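Local coordinates for uncharacterized protein (PDB 5BR9) that probably takes part in making the threonylcarbamoyladenosine modification of tRNA, as a TsaB-type protein with the actin-like ATPase (ASKHA) fold, at residues M9-L13 against A25-G30; L62-I68 against L90-R96; A32-Y36 against L54-A58; A14-S18 against P194-L200; A108-Y112 against L138-M143. All coordinates share one frame. Residue numbers count along the deposited sequence, not the author numbering.

Four of the five contacts gather round one mixed sheet, ordered 31-38, 21-28, 12-16, 67-71 and 98-101. Interaction 1 lies at the open end of its hairpin of strands 12-16 and 21-28 and touches interaction 2 through Thr11 N and Asp66 OD2 (2.7 Å), and interaction 3 through Leu26 N and Leu33 O (2.7 Å). Interactions 1 and 4 share strand 12-16, whose two faces are covered by helices 43-58 and 77-94 and by helix 196-208. Interaction 5 ties helix 103-115 to the second sheet; its centre lies about 14 Å from that of interaction 4, which it meets where Asp198 OD2 approaches Arg110 CB (3.2 Å), and about 27 Å from that of interaction 2, which takes part in the interface with the second subunit.

Interaction 1: M9-L13 against A25-G30; sequences MSTLL and ALLHEG
Residues 9-13 and 25-30 pair as the open end of the antiparallel hairpin of strands 12-16 and 21-28. Both run extended until Glu29 and Gly30, whose positive phi values (49° and 77°) turn the chain toward the next strand. Leu12 and Leu27 form a hydrogen-bonded pair, CA-CA 5.0 Å, with Leu12 N to Leu27 O at 3.1 Å and Leu27 N to Leu12 O at 2.9 Å; Leu13 and Leu26 form the following non-hydrogen-bonded pair, CA-CA 4.8 Å. Side chains alternate between the faces. Leu12 (m,t) and Leu27 (t,p) share one, CB to CB 4.3 Å, and both touch Leu200 of helix 196-208. Leu13 and Leu26, both t,p, share the other, their CD1 atoms 4.3 Å apart, facing helix 43-58. Thr11 takes the m rotamer, which sets its CG2 4.2 Å from Leu26 CD1. Thr11 OG1 lies 3.4 Å from His28 CD2, at the edge of that ring (chi1 t). Before Leu12 the two segments draw apart as loop, and two waters fill in: water 1 joins Thr11 OG1 (2.8 Å) to Glu29 N (2.9 Å), and water 2 joins Ser10 O (2.7 Å) to Gly30 N (2.8 Å). Met9, m,t,m, lays CE 3.6 Å from Glu29 CG. The chemistry thus passes from direct backbone bonding between leucines to water-mediated bonding at the exposed end.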
# COMPACT_ATOMS: atom_id res chain seq x y z
N MET A 9 -8.30 -28.19 10.91
CA MET A 9 -7.27 -27.28 11.40
C MET A 9 -7.01 -26.13 10.44
O MET A 9 -6.96 -26.33 9.23
CB MET A 9 -5.99 -28.05 11.69
CG MET A 9 -6.14 -28.88 12.96
SD MET A 9 -4.59 -29.42 13.69
CE MET A 9 -4.07 -30.65 12.49
N SER A 10 -6.85 -24.93 10.98
CA SER A 10 -6.75 -23.72 10.17
C SER A 10 -5.35 -23.43 9.70
O SER A 10 -4.37 -23.67 10.40
CB SER A 10 -7.26 -22.51 10.95
OG SER A 10 -8.65 -22.59 11.20
N THR A 11 -5.25 -22.86 8.51
CA THR A 11 -3.97 -22.39 8.03
C THR A 11 -4.05 -20.88 7.93
O THR A 11 -4.86 -20.34 7.19
CB THR A 11 -3.60 -23.05 6.68
OG1 THR A 11 -3.54 -24.47 6.86
CG2 THR A 11 -2.25 -22.58 6.20
N LEU A 12 -3.23 -20.19 8.72
CA LEU A 12 -3.25 -18.72 8.79
C LEU A 12 -1.90 -18.12 8.47
O LEU A 12 -0.87 -18.57 8.98
CB LEU A 12 -3.69 -18.24 10.18
CG LEU A 12 -5.08 -18.62 10.68
CD1 LEU A 12 -5.29 -18.11 12.12
CD2 LEU A 12 -6.18 -18.11 9.73
N LEU A 13 -1.92 -17.06 7.68
CA LEU A 13 -0.71 -16.31 7.32
C LEU A 13 -0.75 -14.96 8.05
O LEU A 13 -1.78 -14.27 8.07
CB LEU A 13 -0.63 -16.11 5.79
CG LEU A 13 0.57 -15.36 5.21
CD1 LEU A 13 1.86 -16.15 5.48
CD2 LEU A 13 0.40 -15.08 3.71
N ALA A 25 4.60 -14.94 9.64
CA ALA A 25 4.40 -16.14 10.44
C ALA A 25 3.31 -16.96 9.81
O ALA A 25 2.48 -16.45 9.05
CB ALA A 25 4.07 -15.78 11.90
N LEU A 26 3.35 -18.26 10.08
CA LEU A 26 2.43 -19.19 9.46
C LEU A 26 1.98 -20.21 10.47
O LEU A 26 2.81 -20.78 11.19
CB LEU A 26 3.10 -19.87 8.27
CG LEU A 26 2.23 -20.90 7.57
CD1 LEU A 26 1.13 -20.20 6.80
CD2 LEU A 26 3.08 -21.71 6.62
N LEU A 27 0.66 -20.42 10.52
CA LEU A 27 0.07 -21.49 11.31
C LEU A 27 -0.38 -22.55 10.33
O LEU A 27 -1.05 -22.24 9.34
CB LEU A 27 -1.11 -21.02 12.17
CG LEU A 27 -1.89 -22.13 12.90
CD1 LEU A 27 -1.09 -22.73 14.05
CD2 LEU A 27 -3.27 -21.66 13.41
N HIS A 28 0.05 -23.79 10.59
CA HIS A 28 -0.30 -24.91 9.74
C HIS A 28 -0.29 -26.18 10.58
O HIS A 28 0.66 -26.43 11.31
CB HIS A 28 0.67 -25.03 8.56
CG HIS A 28 0.35 -26.16 7.63
ND1 HIS A 28 1.09 -27.32 7.57
CD2 HIS A 28 -0.66 -26.31 6.73
CE1 HIS A 28 0.56 -28.13 6.67
NE2 HIS A 28 -0.50 -27.54 6.15
N GLU A 29 -1.37 -26.96 10.50
CA GLU A 29 -1.51 -28.20 11.28
C GLU A 29 -1.17 -28.02 12.77
O GLU A 29 -0.60 -28.91 13.38
CB GLU A 29 -0.60 -29.28 10.68
CG GLU A 29 -1.33 -30.48 10.12
CD GLU A 29 -1.71 -30.29 8.67
OE1 GLU A 29 -2.77 -29.68 8.41
OE2 GLU A 29 -0.95 -30.76 7.79
N GLY A 30 -1.51 -26.86 13.33
CA GLY A 30 -1.26 -26.59 14.74
C GLY A 30 0.18 -26.24 15.07
O GLY A 30 0.56 -26.20 16.24
O HOH W 1 -3.72 -26.48 8.86
O HOH W 2 -3.61 -25.21 12.52

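Interaction 2: L62-I68 against L90-R96; sequences LSAVDAI and LAFALQR
In the beta-alpha-beta unit of strand 67-71, helix 77-94 and strand 98-101, the helix end packs on the segment leading into its first strand. Residues 62-64 make a 3-10 turn, closed by Val65 N to Leu62 O at 3.0 Å; Val65 is extended, Asp66 kinks the chain (phi/psi -89°/-31°), and Ala67 and Ile68 run extended. The nearest CA pairs are Ser63-Leu94 (6.8 Å) and Ile68-Ala91 (6.9 Å). Leu90 (m,t) comes first in 90-96, its CB 3.6 Å from Ile68 CD1. Ala91 follows, CB 4.2 Å from the same CD1, which the m,t rotamer of Ile68 directs at the helix. Phe92 and Ala93 both pack on the second subunit, Phe92 on its Leu90 and Ala93 on its Ala93. Leu94 (m,t) spans the contact, with CD2 3.8 Å from Leu62 CG and CD1 4.2 Å from Ile68 CD1. Gln95 leaves the helix at phi 65°, and Arg96 N bonds back to Ala91 O (3.0 Å). Arg96 (m,m,t) then reaches over 63-66 through waters. Water 3 accepts from Arg96 NE (2.8 Å) and donates to Ser63 O and Val65 O, each at 2.9 Å; water 4 links Arg96 NH1 (2.9 Å) to Asp66 O (2.8 Å). Asp66 OD2 instead accepts from Thr11 N. Leucine, isoleucine and alanine side chains supply the dry part, and Arg96 covers the edge through water-mediated hydrogen bonds, without a salt bridge.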
# COMPACT_ATOMS: atom_id res chain seq x y z
N LEU A 62 0.23 -21.31 -1.15
CA LEU A 62 -0.56 -20.13 -0.83
C LEU A 62 -2.06 -20.48 -0.84
O LEU A 62 -2.83 -19.97 -0.02
CB LEU A 62 -0.25 -18.98 -1.81
CG LEU A 62 -0.85 -17.62 -1.43
CD1 LEU A 62 -0.31 -17.13 -0.09
CD2 LEU A 62 -0.57 -16.59 -2.52
N SER A 63 -2.47 -21.37 -1.74
CA SER A 63 -3.89 -21.71 -1.84
C SER A 63 -4.43 -22.39 -0.58
O SER A 63 -5.64 -22.41 -0.36
CB SER A 63 -4.15 -22.61 -3.05
OG SER A 63 -3.41 -23.82 -2.98
N ALA A 64 -3.55 -22.90 0.27
CA ALA A 64 -3.96 -23.58 1.50
C ALA A 64 -4.32 -22.60 2.63
O ALA A 64 -4.91 -22.99 3.64
CB ALA A 64 -2.84 -24.53 1.97
N VAL A 65 -3.97 -21.33 2.43
CA VAL A 65 -4.20 -20.28 3.43
C VAL A 65 -5.69 -19.93 3.57
O VAL A 65 -6.37 -19.64 2.58
CB VAL A 65 -3.37 -19.02 3.09
CG1 VAL A 65 -3.76 -17.84 3.98
CG2 VAL A 65 -1.87 -19.32 3.18
N ASP A 66 -6.17 -19.94 4.81
CA ASP A 66 -7.59 -19.70 5.07
C ASP A 66 -7.92 -18.22 5.26
O ASP A 66 -9.02 -17.76 4.92
CB ASP A 66 -8.02 -20.50 6.30
CG ASP A 66 -7.92 -22.01 6.08
OD1 ASP A 66 -8.24 -22.47 4.96
OD2 ASP A 66 -7.52 -22.74 7.01
N ALA A 67 -6.97 -17.47 5.81
CA ALA A 67 -7.16 -16.05 6.08
C ALA A 67 -5.79 -15.39 6.28
O ALA A 67 -4.80 -16.06 6.60
CB ALA A 67 -8.05 -15.85 7.31
N ILE A 68 -5.74 -14.08 6.06
CA ILE A 68 -4.48 -13.33 6.18
C ILE A 68 -4.61 -12.26 7.24
O ILE A 68 -5.53 -11.43 7.18
CB ILE A 68 -4.06 -12.72 4.85
CG1 ILE A 68 -4.06 -13.78 3.74
CG2 ILE A 68 -2.68 -12.11 4.99
CD1 ILE A 68 -3.87 -13.22 2.36
N LEU A 90 -3.49 -9.82 -1.93
CA LEU A 90 -3.34 -11.25 -1.73
C LEU A 90 -4.72 -11.85 -1.52
O LEU A 90 -5.09 -12.83 -2.16
CB LEU A 90 -2.44 -11.55 -0.52
CG LEU A 90 -0.94 -11.28 -0.59
CD1 LEU A 90 -0.33 -11.59 0.75
CD2 LEU A 90 -0.27 -12.13 -1.67
N ALA A 91 -5.47 -11.21 -0.63
CA ALA A 91 -6.74 -11.73 -0.17
C ALA A 91 -7.80 -11.68 -1.26
O ALA A 91 -8.61 -12.59 -1.37
CB ALA A 91 -7.21 -10.98 1.06
N PHE A 92 -7.77 -10.63 -2.08
CA PHE A 92 -8.72 -10.50 -3.19
C PHE A 92 -8.49 -11.60 -4.23
O PHE A 92 -9.43 -12.16 -4.80
CB PHE A 92 -8.58 -9.14 -3.82
CG PHE A 92 -9.53 -8.87 -4.96
CD1 PHE A 92 -10.78 -8.32 -4.73
CD2 PHE A 92 -9.15 -9.12 -6.26
CE1 PHE A 92 -11.63 -8.03 -5.77
CE2 PHE A 92 -10.00 -8.85 -7.31
CZ PHE A 92 -11.25 -8.30 -7.07
N ALA A 93 -7.22 -11.88 -4.51
CA ALA A 93 -6.87 -12.88 -5.50
C ALA A 93 -7.19 -14.30 -5.03
O ALA A 93 -7.65 -15.11 -5.82
CB ALA A 93 -5.41 -12.76 -5.86
N LEU A 94 -6.96 -14.58 -3.74
CA LEU A 94 -7.23 -15.92 -3.19
C LEU A 94 -8.72 -16.08 -2.91
O LEU A 94 -9.23 -17.21 -2.90
CB LEU A 94 -6.44 -16.18 -1.90
CG LEU A 94 -4.91 -16.26 -1.94
CD1 LEU A 94 -4.32 -16.27 -0.53
CD2 LEU A 94 -4.39 -17.48 -2.76
N GLN A 95 -9.39 -14.94 -2.71
CA GLN A 95 -10.78 -14.86 -2.23
C GLN A 95 -10.86 -15.41 -0.82
O GLN A 95 -11.67 -16.28 -0.51
CB GLN A 95 -11.75 -15.59 -3.18
CG GLN A 95 -11.63 -15.11 -4.62
CD GLN A 95 -12.73 -15.63 -5.52
OE1 GLN A 95 -13.43 -16.59 -5.18
NE2 GLN A 95 -12.89 -15.00 -6.67
N ARG A 96 -10.00 -14.87 0.03
CA ARG A 96 -9.93 -15.22 1.45
C ARG A 96 -10.07 -13.96 2.30
O ARG A 96 -9.81 -12.86 1.82
CB ARG A 96 -8.62 -15.94 1.77
CG ARG A 96 -8.50 -17.29 1.15
CD ARG A 96 -9.56 -18.26 1.71
NE ARG A 96 -9.46 -19.54 1.00
CZ ARG A 96 -10.19 -20.62 1.27
NH1 ARG A 96 -11.08 -20.61 2.25
NH2 ARG A 96 -9.99 -21.73 0.55
O HOH W 3 -7.00 -19.82 -0.27
O HOH W 4 -11.55 -18.85 4.57

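Interaction 3: A32-Y36 against L54-A58; sequences ALSHY and LLDEA
This is a helix-on-sheet contact at the sheet's border: strand 31-38, outermost within the chain, packs against the C-terminal part of helix 43-58, the helix that follows it in sequence. Residues 32-36 are in beta conformation and 54-58 helical; the two axes approach to 9.4 Å with 141° between their directions, and Ser34 and Leu54 are the nearest CA pair at 7.3 Å. Leu33 and His35, two apart on the strand, both point toward the helix. Leu33 (t,p) sets CD2 3.7 Å from Leu54 CD1 and 4.0 Å from Ala58 CB. Leu54, also t,p, brings that CD1 to 3.5 Å from His35 CD2, near the ring plane, and it packs on Leu26 of the neighbouring strand as well. His35 (chi1 m) donates from NE2 to OE1 of the extended Glu57 (t,t) at a short 2.5 Å. Ser34 points away from the helix, and its side chain touches His195 and Glu197. A small apolar patch is thus bordered at the exposed surface by a short histidine-carboxylate hydrogen bond.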
# COMPACT_ATOMS: atom_id res chain seq x y z
N ALA A 32 3.34 -23.39 14.57
CA ALA A 32 3.63 -22.00 14.20
C ALA A 32 5.05 -21.92 13.67
O ALA A 32 5.95 -22.60 14.17
CB ALA A 32 3.42 -21.05 15.41
N LEU A 33 5.24 -21.12 12.63
CA LEU A 33 6.55 -20.91 12.02
C LEU A 33 6.69 -19.41 11.73
O LEU A 33 5.75 -18.80 11.21
CB LEU A 33 6.69 -21.74 10.75
CG LEU A 33 8.08 -21.83 10.16
CD1 LEU A 33 8.95 -22.69 11.06
CD2 LEU A 33 8.04 -22.38 8.76
N SER A 34 7.82 -18.80 12.06
CA SER A 34 7.95 -17.36 11.82
C SER A 34 9.36 -16.97 11.41
O SER A 34 10.31 -17.72 11.63
CB SER A 34 7.55 -16.54 13.06
OG SER A 34 8.44 -16.74 14.14
N HIS A 35 9.46 -15.80 10.78
CA HIS A 35 10.76 -15.22 10.47
C HIS A 35 10.68 -13.70 10.63
O HIS A 35 9.66 -13.07 10.37
CB HIS A 35 11.22 -15.62 9.07
CG HIS A 35 11.67 -17.05 8.98
ND1 HIS A 35 12.86 -17.50 9.51
CD2 HIS A 35 11.07 -18.14 8.44
CE1 HIS A 35 12.98 -18.79 9.29
NE2 HIS A 35 11.90 -19.21 8.65
N TYR A 36 11.79 -13.14 11.10
CA TYR A 36 11.83 -11.77 11.58
C TYR A 36 13.15 -11.11 11.14
O TYR A 36 14.22 -11.66 11.35
CB TYR A 36 11.67 -11.79 13.11
CG TYR A 36 11.70 -10.49 13.89
CD1 TYR A 36 10.52 -9.91 14.36
CD2 TYR A 36 12.91 -9.89 14.23
CE1 TYR A 36 10.54 -8.73 15.11
CE2 TYR A 36 12.94 -8.71 14.98
CZ TYR A 36 11.75 -8.13 15.42
OH TYR A 36 11.79 -6.97 16.17
N LEU A 54 8.86 -18.47 3.59
CA LEU A 54 8.18 -19.07 4.72
C LEU A 54 7.26 -20.20 4.24
O LEU A 54 7.30 -21.32 4.76
CB LEU A 54 7.37 -18.03 5.49
CG LEU A 54 6.66 -18.52 6.75
CD1 LEU A 54 7.67 -18.85 7.84
CD2 LEU A 54 5.66 -17.49 7.27
N LEU A 55 6.44 -19.89 3.25
CA LEU A 55 5.55 -20.89 2.68
C LEU A 55 6.37 -22.04 2.12
O LEU A 55 6.06 -23.21 2.35
CB LEU A 55 4.68 -20.30 1.58
CG LEU A 55 3.62 -19.29 2.00
CD1 LEU A 55 3.01 -18.72 0.74
CD2 LEU A 55 2.56 -19.97 2.85
N ASP A 56 7.46 -21.72 1.44
CA ASP A 56 8.28 -22.77 0.84
C ASP A 56 8.97 -23.64 1.90
O ASP A 56 9.04 -24.85 1.74
CB ASP A 56 9.31 -22.18 -0.12
CG ASP A 56 8.69 -21.76 -1.44
OD1 ASP A 56 7.44 -21.86 -1.59
OD2 ASP A 56 9.45 -21.34 -2.34
N GLU A 57 9.43 -23.03 2.99
CA GLU A 57 10.08 -23.78 4.06
C GLU A 57 9.12 -24.75 4.74
O GLU A 57 9.51 -25.85 5.14
CB GLU A 57 10.67 -22.82 5.10
CG GLU A 57 11.24 -23.50 6.35
CD GLU A 57 11.70 -22.50 7.42
OE1 GLU A 57 11.43 -21.29 7.29
OE2 GLU A 57 12.34 -22.95 8.40
N ALA A 58 7.86 -24.35 4.84
CA ALA A 58 6.82 -25.15 5.49
C ALA A 58 6.22 -26.18 4.54
O ALA A 58 5.51 -27.08 4.98
CB ALA A 58 5.72 -24.23 6.03

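Interaction 4: A14-S18 against P194-L200; sequences ALDTS and PHAEDLL
A buried strand-on-helix contact near the centre of the chain joins segments 176 residues apart: strand 14-16, in the middle of the first sheet, and the start of helix 196-208. Strand and helix axes approach to 7.2 Å at 135°, with CA pairs Ala14-Leu200 (5.5 Å) and Leu15-Ala196 (5.4 Å). Small residues permit this closeness. Ala14 CB lies 3.8 Å from Leu199 CD2, 3.9 Å from Ala196 O and 4.1 Å from Leu200 CD1. Leu199 (t,p) lies against the strand, its CD2 3.1 Å from Leu15 O, while the Leu15 side chain points to the other face, onto helix 77-94. No direct hydrogen bond crosses; several polar groups are held within their own segment. At the N-cap, His195 ND1 accepts from Glu197 N (3.1 Å), and its ring stacks on Tyr36. Asp16 OD2 accepts from Ser18 N (3.2 Å), an Asx turn, and from Ser18 OG (2.8 Å). Pro194 covers this turn, CB 3.7 Å from Asp16 OD2 and CG 3.7 Å from Ser18 OG. The Asx turn between strands 12-16 and 21-28 is consistent with the phosphate-1 loop position of the ASKHA fold.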
# COMPACT_ATOMS: atom_id res chain seq x y z
N ALA A 14 0.38 -14.59 8.65
CA ALA A 14 0.48 -13.35 9.39
C ALA A 14 1.69 -12.55 8.94
O ALA A 14 2.73 -13.12 8.62
CB ALA A 14 0.57 -13.62 10.89
N LEU A 15 1.53 -11.23 8.84
CA LEU A 15 2.65 -10.37 8.50
C LEU A 15 2.60 -9.02 9.21
O LEU A 15 1.52 -8.46 9.46
CB LEU A 15 2.77 -10.21 7.00
CG LEU A 15 1.69 -9.57 6.17
CD1 LEU A 15 1.88 -8.06 6.22
CD2 LEU A 15 1.83 -10.13 4.75
N ASP A 16 3.77 -8.49 9.56
CA ASP A 16 3.82 -7.18 10.16
C ASP A 16 4.97 -6.34 9.59
O ASP A 16 6.11 -6.79 9.53
CB ASP A 16 3.95 -7.29 11.68
CG ASP A 16 3.60 -5.99 12.37
OD1 ASP A 16 2.43 -5.85 12.79
OD2 ASP A 16 4.46 -5.10 12.47
N THR A 17 4.65 -5.12 9.18
CA THR A 17 5.61 -4.19 8.62
C THR A 17 5.45 -2.80 9.22
O THR A 17 5.83 -1.81 8.60
CB THR A 17 5.45 -4.07 7.09
OG1 THR A 17 4.09 -3.70 6.80
CG2 THR A 17 5.75 -5.38 6.40
N SER A 18 4.91 -2.74 10.42
CA SER A 18 4.59 -1.46 11.06
C SER A 18 5.83 -0.76 11.61
O SER A 18 5.78 0.40 12.03
CB SER A 18 3.55 -1.66 12.17
OG SER A 18 4.07 -2.43 13.25
N PRO A 194 6.62 -5.17 17.53
CA PRO A 194 5.67 -6.21 17.12
C PRO A 194 6.37 -7.39 16.44
O PRO A 194 7.39 -7.20 15.81
CB PRO A 194 4.76 -5.49 16.12
CG PRO A 194 4.83 -4.08 16.52
CD PRO A 194 6.24 -3.85 16.97
N HIS A 195 5.82 -8.58 16.58
CA HIS A 195 6.41 -9.79 16.01
C HIS A 195 5.26 -10.61 15.39
O HIS A 195 4.23 -10.85 16.04
CB HIS A 195 7.15 -10.55 17.09
CG HIS A 195 8.08 -11.60 16.59
ND1 HIS A 195 7.67 -12.66 15.81
CD2 HIS A 195 9.40 -11.81 16.83
CE1 HIS A 195 8.70 -13.43 15.54
NE2 HIS A 195 9.76 -12.95 16.15
N ALA A 196 5.40 -11.02 14.14
CA ALA A 196 4.34 -11.76 13.45
C ALA A 196 3.93 -13.04 14.19
O ALA A 196 2.78 -13.48 14.08
CB ALA A 196 4.78 -12.09 12.04
N GLU A 197 4.85 -13.62 14.94
CA GLU A 197 4.53 -14.80 15.75
C GLU A 197 3.39 -14.52 16.73
O GLU A 197 2.49 -15.34 16.94
CB GLU A 197 5.76 -15.30 16.51
CG GLU A 197 5.44 -16.44 17.46
CD GLU A 197 6.66 -16.99 18.16
OE1 GLU A 197 7.78 -16.48 17.94
OE2 GLU A 197 6.50 -17.95 18.95
N ASP A 198 3.42 -13.34 17.35
CA ASP A 198 2.40 -12.98 18.32
C ASP A 198 1.15 -12.43 17.63
O ASP A 198 0.03 -12.60 18.12
CB ASP A 198 2.98 -12.00 19.33
CG ASP A 198 4.25 -12.55 19.97
OD1 ASP A 198 4.15 -13.53 20.75
OD2 ASP A 198 5.35 -12.04 19.65
N LEU A 199 1.35 -11.81 16.46
CA LEU A 199 0.23 -11.46 15.58
C LEU A 199 -0.54 -12.72 15.22
O LEU A 199 -1.77 -12.73 15.24
CB LEU A 199 0.74 -10.77 14.32
CG LEU A 199 -0.25 -10.64 13.15
CD1 LEU A 199 -1.44 -9.84 13.56
CD2 LEU A 199 0.44 -9.96 11.98
N LEU A 200 0.20 -13.78 14.91
CA LEU A 200 -0.38 -15.08 14.55
C LEU A 200 -1.23 -15.65 15.70
O LEU A 200 -2.34 -16.13 15.48
CB LEU A 200 0.73 -16.06 14.16
CG LEU A 200 0.30 -17.41 13.61
CD1 LEU A 200 -0.50 -17.26 12.32
CD2 LEU A 200 1.53 -18.30 13.38

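Interaction 5: A108-Y112 against L138-M143; sequences AQRAY and LQQGEM
Helix 103-115 docks on the hairpin between strands 131-139 and 142-152 of the second sheet. Residues 108-112 are regular helix; the hairpin turns through a type I' beta turn from Gln139 to Glu142, with Gln140 at phi/psi 57°/48° and Gly141 at 85°/-6°. Its ends pair through Gln139 N to Glu142 O (2.8 Å) and Glu142 N to Gln139 O (3.1 Å). Gly141 O and Met143 N are satisfied by one side chain of the helix. Gln109 (t,p) serves both: its OE1 accepts from Met143 N at 2.8 Å and its NE2 donates to Gly141 O at 3.0 Å. Glu142 points away and forms a salt bridge with Arg209, while Arg110, on a different side of the helix, bonds Glu114 and Leu193 O. Apolar contacts lie beside the amide. Met143 CB lies 3.9 Å from Ala108 CB, and its m,m,m rotamer brings Met143 SD to 3.7 Å from Tyr112 CB; this sulfur is 4.9 Å from the Tyr112 ring centroid, an oblique Met-aromatic contact. Tyr112 (chi1 t) receives Leu138 CD1 over one face, a CH-pi contact 3.6 Å from the ring centroid, with Leu138 CD2 3.5 Å from Tyr112 CE1. The nearest CA pair is Gln109-Met143, 5.4 Å. With its donor and acceptor paired to complementary backbone groups, the Gln109 amide fixes helix to hairpin beside an apolar patch of Ala108, Met143, Tyr112 and Leu138.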
# COMPACT_ATOMS: atom_id res chain seq x y z
N ALA A 108 1.59 -6.51 23.35
CA ALA A 108 1.12 -7.05 24.61
C ALA A 108 1.26 -8.57 24.59
O ALA A 108 1.79 -9.15 25.53
CB ALA A 108 -0.32 -6.65 24.86
N GLN A 109 0.83 -9.19 23.49
CA GLN A 109 0.91 -10.63 23.36
C GLN A 109 2.38 -11.05 23.38
O GLN A 109 2.73 -12.07 24.00
CB GLN A 109 0.25 -11.11 22.07
CG GLN A 109 0.01 -12.62 22.05
CD GLN A 109 -1.12 -13.01 22.99
OE1 GLN A 109 -2.03 -12.23 23.21
NE2 GLN A 109 -1.05 -14.21 23.55
N ARG A 110 3.24 -10.27 22.73
CA ARG A 110 4.67 -10.59 22.76
C ARG A 110 5.27 -10.49 24.16
O ARG A 110 6.04 -11.36 24.59
CB ARG A 110 5.46 -9.69 21.82
CG ARG A 110 6.96 -9.99 21.86
CD ARG A 110 7.69 -9.36 20.71
NE ARG A 110 9.09 -9.80 20.67
CZ ARG A 110 9.99 -9.35 19.81
NH1 ARG A 110 9.65 -8.46 18.89
NH2 ARG A 110 11.23 -9.81 19.86
N ALA A 111 4.90 -9.43 24.89
CA ALA A 111 5.42 -9.25 26.24
C ALA A 111 4.92 -10.38 27.14
O ALA A 111 5.63 -10.84 28.04
CB ALA A 111 5.04 -7.89 26.78
N TYR A 112 3.69 -10.82 26.90
CA TYR A 112 3.16 -11.95 27.63
C TYR A 112 3.98 -13.21 27.35
O TYR A 112 4.42 -13.88 28.28
CB TYR A 112 1.69 -12.18 27.28
CG TYR A 112 1.22 -13.53 27.76
CD1 TYR A 112 1.13 -13.81 29.13
CD2 TYR A 112 0.90 -14.55 26.85
CE1 TYR A 112 0.72 -15.06 29.58
CE2 TYR A 112 0.49 -15.82 27.31
CZ TYR A 112 0.40 -16.05 28.67
OH TYR A 112 -0.01 -17.28 29.13
N LEU A 138 -4.42 -10.63 30.06
CA LEU A 138 -4.62 -11.99 29.63
C LEU A 138 -6.03 -12.52 29.94
O LEU A 138 -6.53 -12.41 31.06
CB LEU A 138 -3.58 -12.91 30.28
CG LEU A 138 -3.44 -14.30 29.68
CD1 LEU A 138 -2.77 -14.26 28.31
CD2 LEU A 138 -2.66 -15.19 30.63
N GLN A 139 -6.63 -13.13 28.94
CA GLN A 139 -7.97 -13.70 29.03
C GLN A 139 -7.94 -14.97 28.20
O GLN A 139 -8.03 -14.91 26.97
CB GLN A 139 -9.00 -12.70 28.51
CG GLN A 139 -10.30 -12.56 29.28
CD GLN A 139 -11.01 -11.23 28.94
OE1 GLN A 139 -10.47 -10.14 29.18
NE2 GLN A 139 -12.22 -11.33 28.37
N GLN A 140 -7.75 -16.11 28.86
CA GLN A 140 -7.74 -17.40 28.18
C GLN A 140 -6.68 -17.46 27.07
O GLN A 140 -6.97 -17.85 25.94
CB GLN A 140 -9.12 -17.69 27.58
CG GLN A 140 -10.13 -18.13 28.60
CD GLN A 140 -11.51 -18.21 28.01
OE1 GLN A 140 -11.84 -17.49 27.06
NE2 GLN A 140 -12.34 -19.10 28.55
N GLY A 141 -5.46 -17.04 27.41
CA GLY A 141 -4.33 -17.12 26.52
C GLY A 141 -4.22 -15.92 25.58
O GLY A 141 -3.22 -15.79 24.90
N GLU A 142 -5.21 -15.03 25.58
CA GLU A 142 -5.20 -13.89 24.65
C GLU A 142 -5.06 -12.59 25.43
O GLU A 142 -5.81 -12.34 26.38
CB GLU A 142 -6.49 -13.86 23.80
CG GLU A 142 -6.60 -12.69 22.80
CD GLU A 142 -7.97 -12.56 22.14
OE1 GLU A 142 -8.88 -13.34 22.49
OE2 GLU A 142 -8.16 -11.66 21.29
N MET A 143 -4.10 -11.76 25.03
CA MET A 143 -3.97 -10.44 25.63
C MET A 143 -5.09 -9.58 25.06
O MET A 143 -5.21 -9.37 23.85
CB MET A 143 -2.58 -9.84 25.36
CG MET A 143 -1.45 -10.55 26.13
SD MET A 143 -1.60 -10.57 27.94
CE MET A 143 -1.10 -8.90 28.35